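Local coordinates for protein lactate dehydrogenase, adjacent gene encodes predicted malate dehydrogenase (Cryptosporidium parvum, PDB 4ND2) that probably catalyses the NAD-dependent interconversion of (S)-lactate and pyruvate, and here binds pyruvate and a cofactor analogue, at residues I2-I7 with T58-G63; I19-G24 with L46-S51; R155-Q160 with C214-A219; A184-S189 with P293-L298. One frame throughout, in Å; residues are numbered along the deposited sequence.

Contact 1: residues I2-I7 with T58-G63; sequences IERRKI and TSKVIG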
loop_
_atom_site.group_PDB
_atom_site.type_symbol
_atom_site.label_atom_id
_atom_site.label_comp_id
_atom_site.label_asym_id
_atom_site.label_seq_id
_atom_site.Cartn_x
_atom_site.Cartn_y
_atom_site.Cartn_z
ATOM N N ILE A 2 -21.673 10.564 -2.049
ATOM C CA ILE A 2 -20.775 9.697 -1.289
ATOM C C ILE A 2 -20.337 10.400 -0.001
ATOM O O ILE A 2 -20.011 11.588 -0.006
ATOM C CB ILE A 2 -19.540 9.241 -2.116
ATOM C CG1 ILE A 2 -18.630 10.421 -2.504
ATOM C CG2 ILE A 2 -19.980 8.478 -3.358
ATOM C CD1 ILE A 2 -17.395 10.559 -1.637
ATOM N N GLU A 3 -20.362 9.659 1.102
ATOM C CA GLU A 3 -19.918 10.167 2.394
ATOM C C GLU A 3 -18.719 9.366 2.868
ATOM O O GLU A 3 -18.592 8.181 2.551
ATOM C CB GLU A 3 -21.045 10.071 3.419
ATOM C CG GLU A 3 -22.172 11.057 3.176
ATOM C CD GLU A 3 -23.196 11.049 4.290
ATOM O OE1 GLU A 3 -23.833 9.994 4.499
ATOM O OE2 GLU A 3 -23.366 12.094 4.954
ATOM N N ARG A 4 -17.839 10.019 3.622
ATOM C CA ARG A 4 -16.673 9.354 4.185
ATOM C C ARG A 4 -17.108 8.184 5.059
ATOM O O ARG A 4 -18.097 8.278 5.787
ATOM C CB ARG A 4 -15.842 10.328 5.023
ATOM C CG ARG A 4 -15.119 11.402 4.224
ATOM C CD ARG A 4 -14.070 12.076 5.092
ATOM N NE ARG A 4 -13.251 13.051 4.373
ATOM C CZ ARG A 4 -11.999 13.379 4.701
ATOM N NH1 ARG A 4 -11.387 12.805 5.736
ATOM N NH2 ARG A 4 -11.342 14.283 3.980
ATOM N N ARG A 5 -16.375 7.079 4.971
ATOM C CA ARG A 5 -16.589 5.953 5.870
ATOM C C ARG A 5 -16.160 6.361 7.278
ATOM O O ARG A 5 -15.228 7.148 7.445
ATOM C CB ARG A 5 -15.825 4.722 5.384
ATOM C CG ARG A 5 -16.453 4.108 4.143
ATOM C CD ARG A 5 -15.465 3.297 3.323
ATOM N NE ARG A 5 -16.130 2.616 2.207
ATOM C CZ ARG A 5 -15.504 1.941 1.244
ATOM N NH1 ARG A 5 -16.209 1.359 0.278
ATOM N NH2 ARG A 5 -14.181 1.843 1.233
ATOM N N LYS A 6 -16.860 5.836 8.279
ATOM C CA LYS A 6 -16.688 6.273 9.663
ATOM C C LYS A 6 -16.651 5.084 10.620
ATOM O O LYS A 6 -17.586 4.279 10.656
ATOM C CB LYS A 6 -17.829 7.222 10.045
ATOM C CG LYS A 6 -17.723 7.816 11.439
ATOM C CD LYS A 6 -18.829 8.830 11.690
ATOM C CE LYS A 6 -18.791 9.339 13.123
ATOM N NZ LYS A 6 -19.746 10.456 13.348
ATOM N N ILE A 7 -15.566 4.985 11.384
ATOM C CA ILE A 7 -15.412 3.955 12.405
ATOM C C ILE A 7 -15.359 4.602 13.784
ATOM O O ILE A 7 -14.561 5.510 14.019
ATOM C CB ILE A 7 -14.128 3.123 12.195
ATOM C CG1 ILE A 7 -14.173 2.411 10.834
ATOM C CG2 ILE A 7 -13.956 2.117 13.329
ATOM C CD1 ILE A 7 -12.911 1.649 10.488
ATOM N N THR A 58 -5.770 11.271 4.327
ATOM C CA THR A 58 -6.650 12.395 4.660
ATOM C C THR A 58 -7.731 11.999 5.674
ATOM O O THR A 58 -8.692 12.746 5.879
ATOM C CB THR A 58 -7.319 12.990 3.401
ATOM O OG1 THR A 58 -8.057 11.975 2.717
ATOM C CG2 THR A 58 -6.279 13.568 2.463
ATOM N N SER A 59 -7.570 10.836 6.310
ATOM C CA SER A 59 -8.478 10.407 7.375
ATOM C C SER A 59 -8.510 11.438 8.499
ATOM O O SER A 59 -7.466 11.951 8.897
ATOM C CB SER A 59 -8.045 9.059 7.963
ATOM O OG SER A 59 -8.303 7.990 7.076
ATOM N N LYS A 60 -9.709 11.739 8.990
ATOM C CA LYS A 60 -9.878 12.564 10.183
ATOM C C LYS A 60 -9.980 11.665 11.408
ATOM O O LYS A 60 -10.713 10.673 11.395
ATOM C CB LYS A 60 -11.136 13.424 10.077
ATOM C CG LYS A 60 -11.167 14.301 8.843
ATOM C CD LYS A 60 -12.091 15.495 9.008
ATOM C CE LYS A 60 -12.197 16.279 7.709
ATOM N NZ LYS A 60 -10.885 16.855 7.299
ATOM N N VAL A 61 -9.242 12.018 12.456
ATOM C CA VAL A 61 -9.245 11.272 13.710
ATOM C C VAL A 61 -9.503 12.256 14.848
ATOM O O VAL A 61 -8.690 13.150 15.086
ATOM C CB VAL A 61 -7.901 10.548 13.942
ATOM C CG1 VAL A 61 -7.948 9.714 15.218
ATOM C CG2 VAL A 61 -7.551 9.674 12.742
ATOM N N ILE A 62 -10.639 12.098 15.528
ATOM C CA ILE A 62 -11.010 12.972 16.649
ATOM C C ILE A 62 -11.249 12.176 17.930
ATOM O O ILE A 62 -11.597 10.992 17.883
ATOM C CB ILE A 62 -12.259 13.826 16.332
ATOM C CG1 ILE A 62 -13.497 12.948 16.107
ATOM C CG2 ILE A 62 -12.001 14.700 15.114
ATOM C CD1 ILE A 62 -14.788 13.730 15.988
ATOM N N GLY A 63 -11.054 12.842 19.066
ATOM C CA GLY A 63 -11.279 12.257 20.383
ATOM C C GLY A 63 -12.487 12.899 21.036
ATOM O O GLY A 63 -12.711 14.101 20.886
#
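R4 carries the contact from the side of residues 2-7, and its guanidinium group meets the backbone of T58 and the side chain of K60. R4 NH1 donates a hydrogen bond to T58 O over 2.7 Å. The N-H...O angle is 150°, so the bond is somewhat bent. T58 O lies 19° out of the guanidinium plane. The arm of R4 is extended from CG to NE, which lets it span a gap where the nearest CA atoms, those of R4 and S59, are 8.9 Å apart. K60 crosses R4 at about a right angle. K60 CG comes within 3.5 Å of R4 NH1. K60 CE lies over one guanidinium face, toward its rim. The K60 chain bends at its last torsion (chi4 -63°), and its NZ ends 4.2 Å from R4 NH2. Two acids are close to these charges: D30 forms a salt bridge with R4 NH1, and D250 of the second subunit forms one with R4 NE. They probably offset the like charges.

R5 makes a backbone hydrogen bond to D30, and the D30 side chain accepts another, at OD1, from K60 N. From K6 the chain runs in the parallel sheet of the NAD-binding Rossmann fold. Strands 6-10 and 61-64 are not neighbours there; strand 30-34 runs between them. K6 packs its side chain on V32 of the middle strand. I7 makes backbone hydrogen bonds to D30 and V32, and its CD1 packs 3.9 Å from V23 CG2 of helix 14-26.

Contact 2: residues I19-G24 with L46-S51; sequences IAYIVG and LDITHS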
loop_
_atom_site.group_PDB
_atom_site.type_symbol
_atom_site.label_atom_id
_atom_site.label_comp_id
_atom_site.label_asym_id
_atom_site.label_seq_id
_atom_site.Cartn_x
_atom_site.Cartn_y
_atom_site.Cartn_z
ATOM N N ILE A 19 -5.873 0.854 16.851
ATOM C CA ILE A 19 -6.878 0.753 15.791
ATOM C C ILE A 19 -6.969 2.069 15.020
ATOM O O ILE A 19 -6.925 2.081 13.789
ATOM C CB ILE A 19 -8.266 0.376 16.347
ATOM C CG1 ILE A 19 -8.259 -1.073 16.843
ATOM C CG2 ILE A 19 -9.339 0.557 15.282
ATOM C CD1 ILE A 19 -9.492 -1.461 17.630
ATOM N N ALA A 20 -7.092 3.174 15.749
ATOM C CA ALA A 20 -7.187 4.498 15.130
ATOM C C ALA A 20 -5.970 4.797 14.254
ATOM O O ALA A 20 -6.104 5.328 13.150
ATOM C CB ALA A 20 -7.344 5.566 16.201
ATOM N N TYR A 21 -4.795 4.437 14.764
ATOM C CA TYR A 21 -3.511 4.635 14.091
ATOM C C TYR A 21 -3.479 3.930 12.736
ATOM O O TYR A 21 -3.122 4.527 11.717
ATOM C CB TYR A 21 -2.409 4.069 15.000
ATOM C CG TYR A 21 -0.969 4.458 14.724
ATOM C CD1 TYR A 21 -0.623 5.724 14.256
ATOM C CD2 TYR A 21 0.063 3.569 15.022
ATOM C CE1 TYR A 21 0.702 6.072 14.050
ATOM C CE2 TYR A 21 1.389 3.909 14.823
ATOM C CZ TYR A 21 1.705 5.162 14.341
ATOM O OH TYR A 21 3.028 5.497 14.152
ATOM N N ILE A 22 -3.873 2.661 12.739
ATOM C CA ILE A 22 -3.824 1.818 11.541
ATOM C C ILE A 22 -4.926 2.180 10.547
ATOM O O ILE A 22 -4.673 2.251 9.342
ATOM C CB ILE A 22 -3.912 0.320 11.915
ATOM C CG1 ILE A 22 -2.725 -0.078 12.801
ATOM C CG2 ILE A 22 -3.978 -0.559 10.668
ATOM C CD1 ILE A 22 -1.365 0.183 12.193
ATOM N N VAL A 23 -6.140 2.404 11.048
ATOM C CA VAL A 23 -7.255 2.841 10.204
ATOM C C VAL A 23 -6.878 4.132 9.482
ATOM O O VAL A 23 -7.088 4.258 8.274
ATOM C CB VAL A 23 -8.551 3.063 11.022
ATOM C CG1 VAL A 23 -9.593 3.828 10.215
ATOM C CG2 VAL A 23 -9.125 1.733 11.497
ATOM N N GLY A 24 -6.327 5.084 10.235
ATOM C CA GLY A 24 -5.864 6.349 9.674
ATOM C C GLY A 24 -4.759 6.162 8.652
ATOM O O GLY A 24 -4.818 6.724 7.560
ATOM N N LEU A 46 -5.066 13.796 18.509
ATOM C CA LEU A 46 -4.202 14.882 18.034
ATOM C C LEU A 46 -2.869 14.337 17.532
ATOM O O LEU A 46 -2.382 14.739 16.475
ATOM C CB LEU A 46 -3.945 15.909 19.143
ATOM C CG LEU A 46 -5.138 16.749 19.608
ATOM C CD1 LEU A 46 -4.760 17.537 20.855
ATOM C CD2 LEU A 46 -5.618 17.680 18.507
ATOM N N ASP A 47 -2.291 13.424 18.305
ATOM C CA ASP A 47 -1.020 12.784 17.966
ATOM C C ASP A 47 -1.135 12.025 16.643
ATOM O O ASP A 47 -0.310 12.193 15.749
ATOM C CB ASP A 47 -0.613 11.836 19.101
ATOM C CG ASP A 47 0.793 11.274 18.945
ATOM O OD1 ASP A 47 1.552 11.708 18.053
ATOM O OD2 ASP A 47 1.142 10.374 19.739
ATOM N N ILE A 48 -2.174 11.206 16.517
ATOM C CA ILE A 48 -2.403 10.431 15.294
ATOM C C ILE A 48 -2.702 11.357 14.107
ATOM O O ILE A 48 -2.255 11.102 12.987
ATOM C CB ILE A 48 -3.528 9.390 15.499
ATOM C CG1 ILE A 48 -3.061 8.315 16.488
ATOM C CG2 ILE A 48 -3.934 8.743 14.178
ATOM C CD1 ILE A 48 -4.188 7.502 17.090
ATOM N N THR A 49 -3.436 12.441 14.358
ATOM C CA THR A 49 -3.713 13.435 13.322
ATOM C C THR A 49 -2.422 13.970 12.704
ATOM O O THR A 49 -2.325 14.088 11.483
ATOM C CB THR A 49 -4.569 14.603 13.864
ATOM O OG1 THR A 49 -5.883 14.124 14.172
ATOM C CG2 THR A 49 -4.686 15.733 12.839
ATOM N N HIS A 50 -1.430 14.271 13.538
ATOM C CA HIS A 50 -0.138 14.769 13.047
ATOM C C HIS A 50 0.573 13.769 12.131
ATOM O O HIS A 50 1.332 14.169 11.248
ATOM C CB HIS A 50 0.798 15.130 14.206
ATOM C CG HIS A 50 0.248 16.168 15.134
ATOM N ND1 HIS A 50 0.666 16.291 16.441
ATOM C CD2 HIS A 50 -0.697 17.121 14.951
ATOM C CE1 HIS A 50 0.011 17.281 17.020
ATOM N NE2 HIS A 50 -0.823 17.800 16.138
ATOM N N SER A 51 0.339 12.477 12.358
ATOM C CA SER A 51 0.958 11.420 11.554
ATOM C C SER A 51 0.303 11.233 10.183
ATOM O O SER A 51 0.915 10.651 9.290
ATOM C CB SER A 51 0.941 10.083 12.315
ATOM O OG SER A 51 -0.352 9.490 12.316
#
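I48 and S51 of helix 40-55 meet A20 and Y21 of helix 14-26. These are the two helices that link strands 6-10, 30-34 and 61-64 in the first half of the Rossmann fold. The glycine-rich GxGxxG turn (G11, G13, G16) leads into the first turn of helix 14-26, where Q14 and I15 bind NAD(+). The short helix segments run nearly parallel, with axes 10.0 Å apart and 21° between their directions.

Near the start of 46-51, D47 faces a different partner. Its carboxylate accepts backbone hydrogen bonds from Y233, F234 and A235 of the third subunit.

I48 points into the helix pair. Its CD1 packs 3.8 Å from A20 CB and 3.9 Å from Y21 N. The other branch, CG2, approaches the backbone, 4.1 Å from Y21 CA. I48 CG1 lies 4.2 Å from Y21 CD1, oblique to the ring. Y21 has its CG anti to the backbone N (chi1 -164°), which swings the ring alongside helix 40-55. F234 of the third subunit meets this ring and also packs on I48, so the helix pair forms part of a subunit interface.

S51 lies one turn further on, at the edge of the Y21 ring, with OG 4.0 Å from CE1. The hydroxyl turns back to its own helix: S51 OG donates over 2.6 Å to a lone pair of I48 O, within the plane of that carbonyl.

Contact 3: residues R155-Q160 with C214-A219; sequences RTFIAQ and CHTRIA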
loop_
_atom_site.group_PDB
_atom_site.type_symbol
_atom_site.label_atom_id
_atom_site.label_comp_id
_atom_site.label_asym_id
_atom_site.label_seq_id
_atom_site.Cartn_x
_atom_site.Cartn_y
_atom_site.Cartn_z
ATOM N N ARG A 155 -1.358 -19.988 12.695
ATOM C CA ARG A 155 -0.670 -19.942 11.395
ATOM C C ARG A 155 0.801 -19.553 11.523
ATOM O O ARG A 155 1.667 -20.135 10.868
ATOM C CB ARG A 155 -1.347 -18.938 10.461
ATOM C CG ARG A 155 -2.744 -19.318 10.011
ATOM C CD ARG A 155 -3.422 -18.144 9.322
ATOM N NE ARG A 155 -2.929 -17.951 7.962
ATOM C CZ ARG A 155 -3.275 -16.944 7.162
ATOM N NH1 ARG A 155 -4.112 -16.002 7.577
ATOM N NH2 ARG A 155 -2.773 -16.878 5.937
ATOM N N THR A 156 1.066 -18.554 12.359
ATOM C CA THR A 156 2.419 -18.043 12.569
ATOM C C THR A 156 3.344 -19.111 13.147
ATOM O O THR A 156 4.475 -19.261 12.693
ATOM C CB THR A 156 2.395 -16.801 13.486
ATOM O OG1 THR A 156 1.678 -15.750 12.827
ATOM C CG2 THR A 156 3.799 -16.312 13.812
ATOM N N PHE A 157 2.852 -19.854 14.134
ATOM C CA PHE A 157 3.647 -20.894 14.784
ATOM C C PHE A 157 3.951 -22.051 13.831
ATOM O O PHE A 157 5.057 -22.580 13.835
ATOM C CB PHE A 157 2.953 -21.408 16.050
ATOM C CG PHE A 157 2.716 -20.348 17.100
ATOM C CD1 PHE A 157 3.575 -19.258 17.239
ATOM C CD2 PHE A 157 1.641 -20.455 17.969
ATOM C CE1 PHE A 157 3.350 -18.296 18.210
ATOM C CE2 PHE A 157 1.418 -19.497 18.946
ATOM C CZ PHE A 157 2.271 -18.417 19.064
ATOM N N ILE A 158 2.975 -22.423 13.009
ATOM C CA ILE A 158 3.188 -23.433 11.970
ATOM C C ILE A 158 4.227 -22.929 10.971
ATOM O O ILE A 158 5.160 -23.654 10.616
ATOM C CB ILE A 158 1.881 -23.772 11.225
ATOM C CG1 ILE A 158 0.886 -24.441 12.178
ATOM C CG2 ILE A 158 2.162 -24.686 10.033
ATOM C CD1 ILE A 158 -0.553 -24.372 11.714
ATOM N N ALA A 159 4.059 -21.682 10.531
ATOM C CA ALA A 159 4.965 -21.064 9.560
ATOM C C ALA A 159 6.396 -20.988 10.077
ATOM O O ALA A 159 7.347 -21.210 9.322
ATOM C CB ALA A 159 4.469 -19.674 9.189
ATOM N N GLN A 160 6.544 -20.679 11.363
ATOM C CA GLN A 160 7.865 -20.582 11.985
ATOM C C GLN A 160 8.562 -21.941 12.071
ATOM O O GLN A 160 9.789 -22.012 11.980
ATOM C CB GLN A 160 7.772 -19.925 13.369
ATOM C CG GLN A 160 7.584 -18.415 13.287
ATOM C CD GLN A 160 7.338 -17.750 14.631
ATOM O OE1 GLN A 160 6.729 -18.331 15.531
ATOM N NE2 GLN A 160 7.796 -16.511 14.766
ATOM N N CYS A 214 -0.806 -26.199 21.846
ATOM C CA CYS A 214 -0.687 -25.693 23.213
ATOM C C CYS A 214 -0.239 -24.230 23.228
ATOM O O CYS A 214 -0.796 -23.414 23.961
ATOM C CB CYS A 214 0.305 -26.548 24.008
ATOM S SG CYS A 214 0.610 -25.984 25.697
ATOM N N HIS A 215 0.761 -23.917 22.409
ATOM C CA HIS A 215 1.306 -22.562 22.302
ATOM C C HIS A 215 0.228 -21.566 21.869
ATOM O O HIS A 215 0.137 -20.461 22.412
ATOM C CB HIS A 215 2.476 -22.554 21.314
ATOM C CG HIS A 215 3.330 -21.327 21.377
ATOM N ND1 HIS A 215 4.320 -21.071 20.455
ATOM C CD2 HIS A 215 3.341 -20.283 22.241
ATOM C CE1 HIS A 215 4.913 -19.929 20.752
ATOM N NE2 HIS A 215 4.336 -19.429 21.830
ATOM N N THR A 216 -0.589 -21.972 20.900
ATOM C CA THR A 216 -1.729 -21.174 20.449
ATOM C C THR A 216 -2.694 -20.889 21.600
ATOM O O THR A 216 -3.139 -19.755 21.778
ATOM C CB THR A 216 -2.486 -21.884 19.308
ATOM O OG1 THR A 216 -1.584 -22.132 18.225
ATOM C CG2 THR A 216 -3.652 -21.041 18.806
ATOM N N ARG A 217 -3.002 -21.919 22.385
ATOM C CA ARG A 217 -3.960 -21.786 23.484
ATOM C C ARG A 217 -3.474 -20.860 24.602
ATOM O O ARG A 217 -4.268 -20.113 25.165
ATOM C CB ARG A 217 -4.330 -23.162 24.051
ATOM C CG ARG A 217 -5.169 -23.996 23.092
ATOM C CD ARG A 217 -5.291 -25.447 23.535
ATOM N NE ARG A 217 -6.298 -25.634 24.576
ATOM C CZ ARG A 217 -6.579 -26.803 25.152
ATOM N NH1 ARG A 217 -5.928 -27.908 24.795
ATOM N NH2 ARG A 217 -7.516 -26.872 26.093
ATOM N N ILE A 218 -2.178 -20.900 24.907
ATOM C CA ILE A 218 -1.613 -20.099 26.006
ATOM C C ILE A 218 -0.918 -18.810 25.549
ATOM O O ILE A 218 -0.331 -18.101 26.368
ATOM C CB ILE A 218 -0.634 -20.929 26.875
ATOM C CG1 ILE A 218 0.587 -21.410 26.071
ATOM C CG2 ILE A 218 -1.364 -22.111 27.495
ATOM C CD1 ILE A 218 1.778 -20.476 26.082
ATOM N N ALA A 219 -1.001 -18.503 24.256
ATOM C CA ALA A 219 -0.284 -17.362 23.676
ATOM C C ALA A 219 -0.560 -16.034 24.394
ATOM O O ALA A 219 0.341 -15.212 24.538
ATOM C CB ALA A 219 -0.614 -17.231 22.194
#
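F157 and H215 stack on each other, and this aromatic pair makes up most of the contact. The stack is offset and the rings are almost parallel: the centroids are 3.7 Å apart and the planes differ by 7°. H215 ND1 lies over the centre of the F157 ring, and F157 CZ lies over the centre of the imidazole. The closest atoms are F157 CE1 and H215 CE1, 3.4 Å apart.

The two side chains cross at about a right angle as they leave their helices. With CG anti to the backbone N (chi1 -165°), the imidazole of H215 leans toward the C-terminal end of its helix, over the F157 ring and toward E222. H215 NE2 is hydrogen-bonded to E222, one of the later residues of its own helix. This bond helps to fix the rotation of the imidazole, and the acid probably polarises the ring.

T216 approaches the F157 ring at its edge, with OG1 3.6 Å from CD2. That hydroxyl is hydrogen-bonded to I212 O of its own helix. A219 CB comes to another part of the edge, 4.4 Å from F157 CZ.

The contact joins helices 147-162 and 206-227 of the C-terminal domain. Their short segments pass 10.2 Å apart at 139°, closer to antiparallel than to perpendicular. A219 also touches R153, a pyruvate-binding residue, and its side chain is about 6 Å from the bound pyruvate. T156 packs on T49 of the third subunit, and I158 packs on V169 and A171 of strand 169-174.

Contact 4: residues A184-S189 with P293-L298; sequences ATSSVS and PLEQKL. Unlike the reference sequence in segment 184-189: A184 (reference Val).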
loop_
_atom_site.group_PDB
_atom_site.type_symbol
_atom_site.label_atom_id
_atom_site.label_comp_id
_atom_site.label_asym_id
_atom_site.label_seq_id
_atom_site.Cartn_x
_atom_site.Cartn_y
_atom_site.Cartn_z
ATOM N N ALA A 184 -7.789 -26.354 14.856
ATOM C CA ALA A 184 -8.164 -27.541 14.088
ATOM C C ALA A 184 -7.009 -28.031 13.220
ATOM O O ALA A 184 -6.874 -27.631 12.066
ATOM C CB ALA A 184 -9.388 -27.244 13.234
ATOM N N THR A 185 -6.183 -28.912 13.777
ATOM C CA THR A 185 -5.010 -29.418 13.062
ATOM C C THR A 185 -5.370 -30.187 11.788
ATOM O O THR A 185 -4.576 -30.223 10.853
ATOM C CB THR A 185 -4.141 -30.338 13.944
ATOM O OG1 THR A 185 -4.934 -31.422 14.435
ATOM C CG2 THR A 185 -3.542 -29.569 15.114
ATOM N N SER A 186 -6.559 -30.789 11.748
ATOM C CA SER A 186 -6.950 -31.645 10.622
ATOM C C SER A 186 -7.062 -30.897 9.291
ATOM O O SER A 186 -6.812 -31.477 8.233
ATOM C CB SER A 186 -8.271 -32.363 10.920
ATOM O OG SER A 186 -9.363 -31.460 10.906
ATOM N N SER A 187 -7.434 -29.620 9.346
ATOM C CA SER A 187 -7.616 -28.808 8.143
ATOM C C SER A 187 -6.485 -27.796 7.919
ATOM O O SER A 187 -6.641 -26.852 7.148
ATOM C CB SER A 187 -8.955 -28.077 8.212
ATOM O OG SER A 187 -9.011 -27.242 9.354
ATOM N N VAL A 188 -5.352 -27.992 8.591
ATOM C CA VAL A 188 -4.171 -27.173 8.348
ATOM C C VAL A 188 -3.537 -27.577 7.016
ATOM O O VAL A 188 -3.453 -28.764 6.697
ATOM C CB VAL A 188 -3.132 -27.325 9.481
ATOM C CG1 VAL A 188 -1.794 -26.707 9.095
ATOM C CG2 VAL A 188 -3.655 -26.697 10.767
ATOM N N SER A 189 -3.102 -26.590 6.240
ATOM C CA SER A 189 -2.299 -26.860 5.051
ATOM C C SER A 189 -1.250 -25.772 4.836
ATOM O O SER A 189 -1.456 -24.616 5.207
ATOM C CB SER A 189 -3.179 -27.026 3.808
ATOM O OG SER A 189 -4.001 -25.898 3.587
ATOM N N PRO A 293 -13.652 -36.731 14.817
ATOM C CA PRO A 293 -14.398 -37.000 16.049
ATOM C C PRO A 293 -13.765 -36.354 17.286
ATOM O O PRO A 293 -14.480 -35.798 18.119
ATOM C CB PRO A 293 -14.368 -38.529 16.148
ATOM C CG PRO A 293 -14.273 -38.986 14.736
ATOM C CD PRO A 293 -13.429 -37.959 14.030
ATOM N N LEU A 294 -12.439 -36.419 17.391
ATOM C CA LEU A 294 -11.718 -35.770 18.487
ATOM C C LEU A 294 -11.966 -34.259 18.507
ATOM O O LEU A 294 -12.254 -33.690 19.558
ATOM C CB LEU A 294 -10.214 -36.055 18.392
ATOM C CG LEU A 294 -9.312 -35.390 19.441
ATOM C CD1 LEU A 294 -9.793 -35.688 20.855
ATOM C CD2 LEU A 294 -7.866 -35.832 19.262
ATOM N N GLU A 295 -11.861 -33.623 17.342
ATOM C CA GLU A 295 -12.081 -32.178 17.227
ATOM C C GLU A 295 -13.527 -31.789 17.546
ATOM O O GLU A 295 -13.769 -30.752 18.163
ATOM C CB GLU A 295 -11.668 -31.677 15.835
ATOM C CG GLU A 295 -10.157 -31.670 15.637
ATOM C CD GLU A 295 -9.718 -31.466 14.195
ATOM O OE1 GLU A 295 -10.539 -31.644 13.269
ATOM O OE2 GLU A 295 -8.532 -31.139 13.987
ATOM N N GLN A 296 -14.478 -32.627 17.138
ATOM C CA GLN A 296 -15.889 -32.418 17.478
ATOM C C GLN A 296 -16.119 -32.476 18.989
ATOM O O GLN A 296 -16.919 -31.708 19.526
ATOM C CB GLN A 296 -16.777 -33.452 16.778
ATOM C CG GLN A 296 -16.850 -33.291 15.268
ATOM C CD GLN A 296 -17.466 -34.500 14.584
ATOM O OE1 GLN A 296 -18.559 -34.933 14.942
ATOM N NE2 GLN A 296 -16.764 -35.052 13.598
ATOM N N LYS A 297 -15.415 -33.383 19.666
ATOM C CA LYS A 297 -15.507 -33.510 21.121
ATOM C C LYS A 297 -14.880 -32.303 21.822
ATOM O O LYS A 297 -15.437 -31.782 22.789
ATOM C CB LYS A 297 -14.831 -34.800 21.598
ATOM C CG LYS A 297 -14.921 -35.028 23.101
ATOM C CD LYS A 297 -14.308 -36.357 23.507
ATOM C CE LYS A 297 -14.456 -36.594 25.002
ATOM N NZ LYS A 297 -14.131 -37.997 25.385
ATOM N N LEU A 298 -13.720 -31.870 21.340
ATOM C CA LEU A 298 -13.064 -30.683 21.885
ATOM C C LEU A 298 -13.922 -29.431 21.684
ATOM O O LEU A 298 -13.997 -28.586 22.575
ATOM C CB LEU A 298 -11.677 -30.495 21.267
ATOM C CG LEU A 298 -10.648 -31.569 21.636
ATOM C CD1 LEU A 298 -9.435 -31.476 20.728
ATOM C CD2 LEU A 298 -10.230 -31.470 23.094
#
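S186 grips the carboxylate of E295 with two hydrogen bonds. S186 OG donates to E295 OE1 over 2.6 Å. S186 N donates to E295 OE2 over 3.0 Å, at an N-H...O angle of 158°. Each oxygen uses its syn lone pair, on the side of the other oxygen. S186 OG sits between its own backbone N and carbonyl carbon (chi1 71°), so hydroxyl and amide can both face the same acid. E295 reaches across from helix 293-314 with its chain extended beyond CG. Its OE1 also accepts from T292 N, just before the helix.

Around this pairing the contacts are looser. T185 OG1 is 3.6 Å from E295 OE2 and is hydrogen-bonded to a glycerol probably from the crystallisation liquor. A184, which differs from the reference sequence, brings its CB to 4.1 Å from E295 OE2. T185 packs on F154, I209 and V213, which places the loop between strands 182-183 and 189-190 against helices 147-162 and 206-227.

The buried carboxylate thus has three hydrogen-bond donors: two from the loop and one from T292, just before its own helix. Their partial positive charge, with that of the helix start, would probably favour the ionised form of E295.

The contacts fall into two pairs, one in each domain. Contacts 1 and 2 lie in the NAD-binding Rossmann domain, with centres 11 Å apart. Both segments of contact 2 fall between those of contact 1 along the chain. The two contacts touch where V61 packs on I48. Contacts 3 and 4 follow in the C-terminal domain, with centres 15 Å apart. Their segments alternate along the chain, and I158 meets V188 between them. The pairs do not touch: the centres of contacts 2 and 3 are about 30 Å apart. Contacts 2 and 3 both reach the third subunit, so packing within each domain continues into the tetramer.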